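Local coordinates for unsaturated glucuronyl hydrolase (Streptococcus agalactiae, PDB 2ZZR), which hydrolyses unsaturated hyaluronan, chondroitin and heparin disaccharides, releasing the unsaturated uronic acid by cleavage of (1->3) or (1->4) glycosidic bonds, at residues Thr304-Leu318 with Tyr331-Ile343. Residues are numbered along the deposited sequence; the frame is centred on the assembly and turned at random.
Sequences TSATATAVCGIHEML and YKYAMHTMLRSLI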
loop_
_atom_site.group_PDB
_atom_site.type_symbol
_atom_site.label_atom_id
_atom_site.label_comp_id
_atom_site.label_asym_id
_atom_site.label_seq_id
_atom_site.Cartn_x
_atom_site.Cartn_y
_atom_site.Cartn_z
ATOM N N THR A 304 -9.450 6.517 -5.215
ATOM C CA THR A 304 -8.183 7.225 -5.392
ATOM C C THR A 304 -7.037 6.528 -4.660
ATOM O O THR A 304 -5.884 6.644 -5.080
ATOM C CB THR A 304 -8.276 8.679 -4.910
ATOM O OG1 THR A 304 -8.795 8.706 -3.576
ATOM C CG2 THR A 304 -9.183 9.492 -5.822
ATOM N N SER A 305 -7.342 5.804 -3.580
ATOM C CA SER A 305 -6.281 5.129 -2.814
ATOM C C SER A 305 -5.589 4.052 -3.649
ATOM O O SER A 305 -4.398 3.812 -3.480
ATOM C CB SER A 305 -6.787 4.556 -1.482
ATOM O OG SER A 305 -7.580 3.389 -1.656
ATOM N N ALA A 306 -6.342 3.418 -4.549
ATOM C CA ALA A 306 -5.784 2.406 -5.450
ATOM C C ALA A 306 -4.805 3.062 -6.415
ATOM O O ALA A 306 -3.727 2.531 -6.685
ATOM C CB ALA A 306 -6.896 1.702 -6.216
ATOM N N THR A 307 -5.182 4.234 -6.918
ATOM C CA THR A 307 -4.353 4.968 -7.864
ATOM C C THR A 307 -3.086 5.519 -7.182
ATOM O O THR A 307 -1.986 5.415 -7.742
ATOM C CB THR A 307 -5.188 6.051 -8.598
ATOM O OG1 THR A 307 -6.196 5.394 -9.385
ATOM C CG2 THR A 307 -4.315 6.887 -9.533
ATOM N N ALA A 308 -3.229 6.056 -5.970
ATOM C CA ALA A 308 -2.067 6.528 -5.208
ATOM C C ALA A 308 -1.054 5.401 -4.972
ATOM O O ALA A 308 0.151 5.580 -5.174
ATOM C CB ALA A 308 -2.496 7.130 -3.885
ATOM N N THR A 309 -1.563 4.238 -4.575
ATOM C CA THR A 309 -0.737 3.049 -4.323
ATOM C C THR A 309 -0.022 2.579 -5.600
ATOM O O THR A 309 1.178 2.264 -5.569
ATOM C CB THR A 309 -1.604 1.921 -3.707
ATOM O OG1 THR A 309 -2.241 2.430 -2.527
ATOM C CG2 THR A 309 -0.763 0.711 -3.317
ATOM N N ALA A 310 -0.746 2.562 -6.718
ATOM C CA ALA A 310 -0.162 2.183 -8.011
ATOM C C ALA A 310 0.942 3.147 -8.459
ATOM O O ALA A 310 1.950 2.722 -9.037
ATOM C CB ALA A 310 -1.245 2.067 -9.087
ATOM N N VAL A 311 0.754 4.439 -8.192
ATOM C CA VAL A 311 1.787 5.427 -8.518
ATOM C C VAL A 311 3.088 5.090 -7.779
ATOM O O VAL A 311 4.159 5.063 -8.395
ATOM C CB VAL A 311 1.331 6.885 -8.249
ATOM C CG1 VAL A 311 2.538 7.841 -8.277
ATOM C CG2 VAL A 311 0.294 7.324 -9.289
ATOM N N CYS A 312 2.996 4.827 -6.475
ATOM C CA CYS A 312 4.176 4.442 -5.679
ATOM C C CYS A 312 4.854 3.197 -6.249
ATOM O O CYS A 312 6.090 3.149 -6.353
ATOM C CB CYS A 312 3.804 4.217 -4.209
ATOM S SG CYS A 312 3.237 5.713 -3.379
ATOM N N GLY A 313 4.038 2.210 -6.631
ATOM C CA GLY A 313 4.543 0.953 -7.199
ATOM C C GLY A 313 5.280 1.149 -8.513
ATOM O O GLY A 313 6.351 0.576 -8.728
ATOM N N ILE A 314 4.705 1.953 -9.396
ATOM C CA ILE A 314 5.326 2.238 -10.688
ATOM C C ILE A 314 6.643 2.999 -10.459
ATOM O O ILE A 314 7.679 2.662 -11.046
ATOM C CB ILE A 314 4.367 3.029 -11.621
ATOM C CG1 ILE A 314 3.150 2.165 -11.996
ATOM C CG2 ILE A 314 5.097 3.491 -12.891
ATOM C CD1 ILE A 314 2.030 2.951 -12.665
ATOM N N HIS A 315 6.602 4.004 -9.585
ATOM C CA HIS A 315 7.799 4.777 -9.256
ATOM C C HIS A 315 8.923 3.866 -8.760
ATOM O O HIS A 315 10.075 3.976 -9.206
ATOM C CB HIS A 315 7.475 5.852 -8.208
ATOM C CG HIS A 315 8.651 6.710 -7.854
ATOM N ND1 HIS A 315 8.928 7.900 -8.491
ATOM C CD2 HIS A 315 9.628 6.537 -6.936
ATOM C CE1 HIS A 315 10.028 8.425 -7.976
ATOM N NE2 HIS A 315 10.473 7.615 -7.032
ATOM N N GLU A 316 8.577 2.958 -7.852
ATOM C CA GLU A 316 9.540 1.996 -7.318
ATOM C C GLU A 316 10.145 1.080 -8.389
ATOM O O GLU A 316 11.369 0.952 -8.478
ATOM C CB GLU A 316 8.908 1.170 -6.191
ATOM C CG GLU A 316 9.884 0.234 -5.471
ATOM C CD GLU A 316 11.047 0.979 -4.809
ATOM O OE1 GLU A 316 12.108 0.344 -4.621
ATOM O OE2 GLU A 316 10.902 2.186 -4.475
ATOM N N MET A 317 9.293 0.448 -9.195
ATOM C CA MET A 317 9.772 -0.489 -10.219
ATOM C C MET A 317 10.697 0.176 -11.240
ATOM O O MET A 317 11.645 -0.446 -11.723
ATOM C CB MET A 317 8.601 -1.140 -10.950
ATOM C CG MET A 317 9.012 -2.299 -11.876
ATOM S SD MET A 317 9.192 -3.884 -11.022
ATOM C CE MET A 317 10.882 -3.793 -10.447
ATOM N N LEU A 318 10.405 1.437 -11.557
ATOM C CA LEU A 318 11.165 2.205 -12.545
ATOM C C LEU A 318 12.616 2.426 -12.137
ATOM O O LEU A 318 13.471 2.722 -12.979
ATOM C CB LEU A 318 10.481 3.549 -12.821
ATOM C CG LEU A 318 9.698 3.720 -14.133
ATOM C CD1 LEU A 318 9.207 2.404 -14.747
ATOM C CD2 LEU A 318 8.557 4.709 -13.944
ATOM N N TYR A 331 5.495 3.908 -18.727
ATOM C CA TYR A 331 5.263 3.843 -17.278
ATOM C C TYR A 331 5.592 5.159 -16.585
ATOM O O TYR A 331 4.838 5.613 -15.722
ATOM C CB TYR A 331 6.053 2.707 -16.619
ATOM C CG TYR A 331 5.605 1.296 -16.956
ATOM C CD1 TYR A 331 6.541 0.328 -17.316
ATOM C CD2 TYR A 331 4.257 0.921 -16.891
ATOM C CE1 TYR A 331 6.158 -0.984 -17.608
ATOM C CE2 TYR A 331 3.860 -0.397 -17.188
ATOM C CZ TYR A 331 4.816 -1.336 -17.547
ATOM O OH TYR A 331 4.452 -2.629 -17.848
ATOM N N LYS A 332 6.711 5.777 -16.960
ATOM C CA LYS A 332 7.092 7.063 -16.378
ATOM C C LYS A 332 6.004 8.107 -16.618
ATOM O O LYS A 332 5.587 8.817 -15.699
ATOM C CB LYS A 332 8.430 7.555 -16.944
ATOM C CG LYS A 332 8.886 8.902 -16.389
ATOM C CD LYS A 332 9.796 9.617 -17.388
ATOM C CE LYS A 332 10.128 11.030 -16.926
ATOM N NZ LYS A 332 11.133 11.032 -15.834
ATOM N N TYR A 333 5.547 8.196 -17.860
ATOM C CA TYR A 333 4.524 9.164 -18.201
ATOM C C TYR A 333 3.186 8.803 -17.574
ATOM O O TYR A 333 2.456 9.690 -17.144
ATOM C CB TYR A 333 4.437 9.357 -19.717
ATOM C CG TYR A 333 5.458 10.357 -20.199
ATOM C CD1 TYR A 333 6.795 9.985 -20.393
ATOM C CD2 TYR A 333 5.104 11.688 -20.413
ATOM C CE1 TYR A 333 7.745 10.912 -20.815
ATOM C CE2 TYR A 333 6.046 12.624 -20.834
ATOM C CZ TYR A 333 7.363 12.229 -21.030
ATOM O OH TYR A 333 8.291 13.154 -21.444
ATOM N N ALA A 334 2.899 7.507 -17.482
ATOM C CA ALA A 334 1.682 7.024 -16.820
ATOM C C ALA A 334 1.611 7.472 -15.363
ATOM O O ALA A 334 0.594 8.000 -14.929
ATOM C CB ALA A 334 1.562 5.507 -16.928
ATOM N N MET A 335 2.687 7.282 -14.603
ATOM C CA MET A 335 2.653 7.674 -13.189
ATOM C C MET A 335 2.539 9.192 -13.000
ATOM O O MET A 335 1.876 9.649 -12.074
ATOM C CB MET A 335 3.820 7.073 -12.396
ATOM C CG MET A 335 5.184 7.617 -12.737
ATOM S SD MET A 335 6.412 6.995 -11.585
ATOM C CE MET A 335 7.829 7.942 -12.173
ATOM N N HIS A 336 3.166 9.962 -13.887
ATOM C CA HIS A 336 3.017 11.421 -13.890
ATOM C C HIS A 336 1.573 11.862 -14.155
ATOM O O HIS A 336 1.073 12.755 -13.462
ATOM C CB HIS A 336 3.957 12.063 -14.909
ATOM C CG HIS A 336 5.324 12.353 -14.372
ATOM N ND1 HIS A 336 6.299 11.388 -14.248
ATOM C CD2 HIS A 336 5.879 13.507 -13.935
ATOM C CE1 HIS A 336 7.400 11.937 -13.764
ATOM N NE2 HIS A 336 7.172 13.222 -13.569
ATOM N N THR A 337 0.926 11.242 -15.146
ATOM C CA THR A 337 -0.457 11.575 -15.497
ATOM C C THR A 337 -1.407 11.254 -14.343
ATOM O O THR A 337 -2.280 12.061 -14.004
ATOM C CB THR A 337 -0.925 10.821 -16.761
ATOM O OG1 THR A 337 0.088 10.893 -17.770
ATOM C CG2 THR A 337 -2.211 11.431 -17.303
ATOM N N MET A 338 -1.223 10.076 -13.749
ATOM C CA MET A 338 -2.047 9.608 -12.638
ATOM C C MET A 338 -1.883 10.513 -11.420
ATOM O O MET A 338 -2.870 10.948 -10.822
ATOM C CB MET A 338 -1.692 8.157 -12.300
ATOM C CG MET A 338 -1.988 7.166 -13.439
ATOM S SD MET A 338 -1.035 5.632 -13.302
ATOM C CE MET A 338 -2.002 4.792 -12.059
ATOM N N LEU A 339 -0.634 10.815 -11.066
ATOM C CA LEU A 339 -0.371 11.692 -9.934
ATOM C C LEU A 339 -0.879 13.113 -10.197
ATOM O O LEU A 339 -1.420 13.755 -9.290
ATOM C CB LEU A 339 1.118 11.688 -9.563
ATOM C CG LEU A 339 1.539 12.409 -8.272
ATOM C CD1 LEU A 339 0.727 11.977 -7.033
ATOM C CD2 LEU A 339 3.027 12.217 -8.027
ATOM N N ARG A 340 -0.705 13.597 -11.427
ATOM C CA ARG A 340 -1.231 14.916 -11.803
ATOM C C ARG A 340 -2.737 14.990 -11.547
ATOM O O ARG A 340 -3.217 15.947 -10.940
ATOM C CB ARG A 340 -0.940 15.255 -13.267
ATOM C CG ARG A 340 -1.514 16.618 -13.679
ATOM C CD ARG A 340 -1.224 16.981 -15.126
ATOM N NE ARG A 340 0.196 17.233 -15.376
ATOM C CZ ARG A 340 0.860 18.318 -14.979
ATOM N NH1 ARG A 340 0.249 19.276 -14.292
ATOM N NH2 ARG A 340 2.148 18.446 -15.268
ATOM N N SER A 341 -3.469 13.974 -12.004
ATOM C CA SER A 341 -4.913 13.915 -11.783
ATOM C C SER A 341 -5.270 13.903 -10.297
ATOM O O SER A 341 -6.200 14.595 -9.877
ATOM C CB SER A 341 -5.532 12.714 -12.487
ATOM O OG SER A 341 -5.619 12.949 -13.879
ATOM N N LEU A 342 -4.527 13.135 -9.497
ATOM C CA LEU A 342 -4.768 13.129 -8.058
ATOM C C LEU A 342 -4.599 14.531 -7.467
ATOM O O LEU A 342 -5.467 15.012 -6.733
ATOM C CB LEU A 342 -3.869 12.112 -7.344
ATOM C CG LEU A 342 -4.130 10.630 -7.634
ATOM C CD1 LEU A 342 -3.154 9.774 -6.850
ATOM C CD2 LEU A 342 -5.575 10.217 -7.315
ATOM N N ILE A 343 -3.493 15.189 -7.814
ATOM C CA ILE A 343 -3.190 16.525 -7.312
ATOM C C ILE A 343 -4.266 17.527 -7.733
ATOM O O ILE A 343 -4.770 18.294 -6.902
ATOM C CB ILE A 343 -1.805 17.022 -7.822
ATOM C CG1 ILE A 343 -0.671 16.212 -7.187
ATOM C CG2 ILE A 343 -1.613 18.514 -7.520
ATOM C CD1 ILE A 343 0.664 16.355 -7.917
#
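Met335 and Met338 are the knobs by which helix 328-346 packs against helix 304-318, the short segments running nearly antiparallel (152°) with axes approaching to 9.4 Å. Met335 enters a hole formed by Val311, Ile314, His315 and Leu318. Its CG lies between the backbone N and carbonyl carbon (chi1 69°), and the chain then runs extended, which brings SD to 3.5 Å from His315 CA. The sulfur also meets the edge of the His315 imidazole, 5.0 Å from its centroid. Ile314 CG2 lies 3.5 Å from Tyr331 O and 3.8 Å from Met335 CB. Met338, seated among Thr307, Ala310, Val311 and Ile314, instead bends at its last torsion (chi3 79°), which brings CE against both Thr307 CG2 and Ala310 CB, while Val311 CG2 lies against Met338 CB at 3.7 Å. Leu342 divides its methyls over helix 304-318, CD1 meeting Ala308 CA and CD2 meeting Thr304 CB at 3.9 Å. Hydroxyls are hydrogen-bonded outside the pair: Thr304 OG1 with Leu359 O, Thr307 OG1 with Ser288 OG, Tyr331 OH with Asn276 OD1. Thr304 lies about 8 Å, side chain to side chain, from Arg246, a probable substrate-binding residue. With no hydrogen bond between the segments, this helical pair of the alpha barrel is held by van der Waals contact and burial of apolar surface (667 Å²), the two methionine knobs setting the fit.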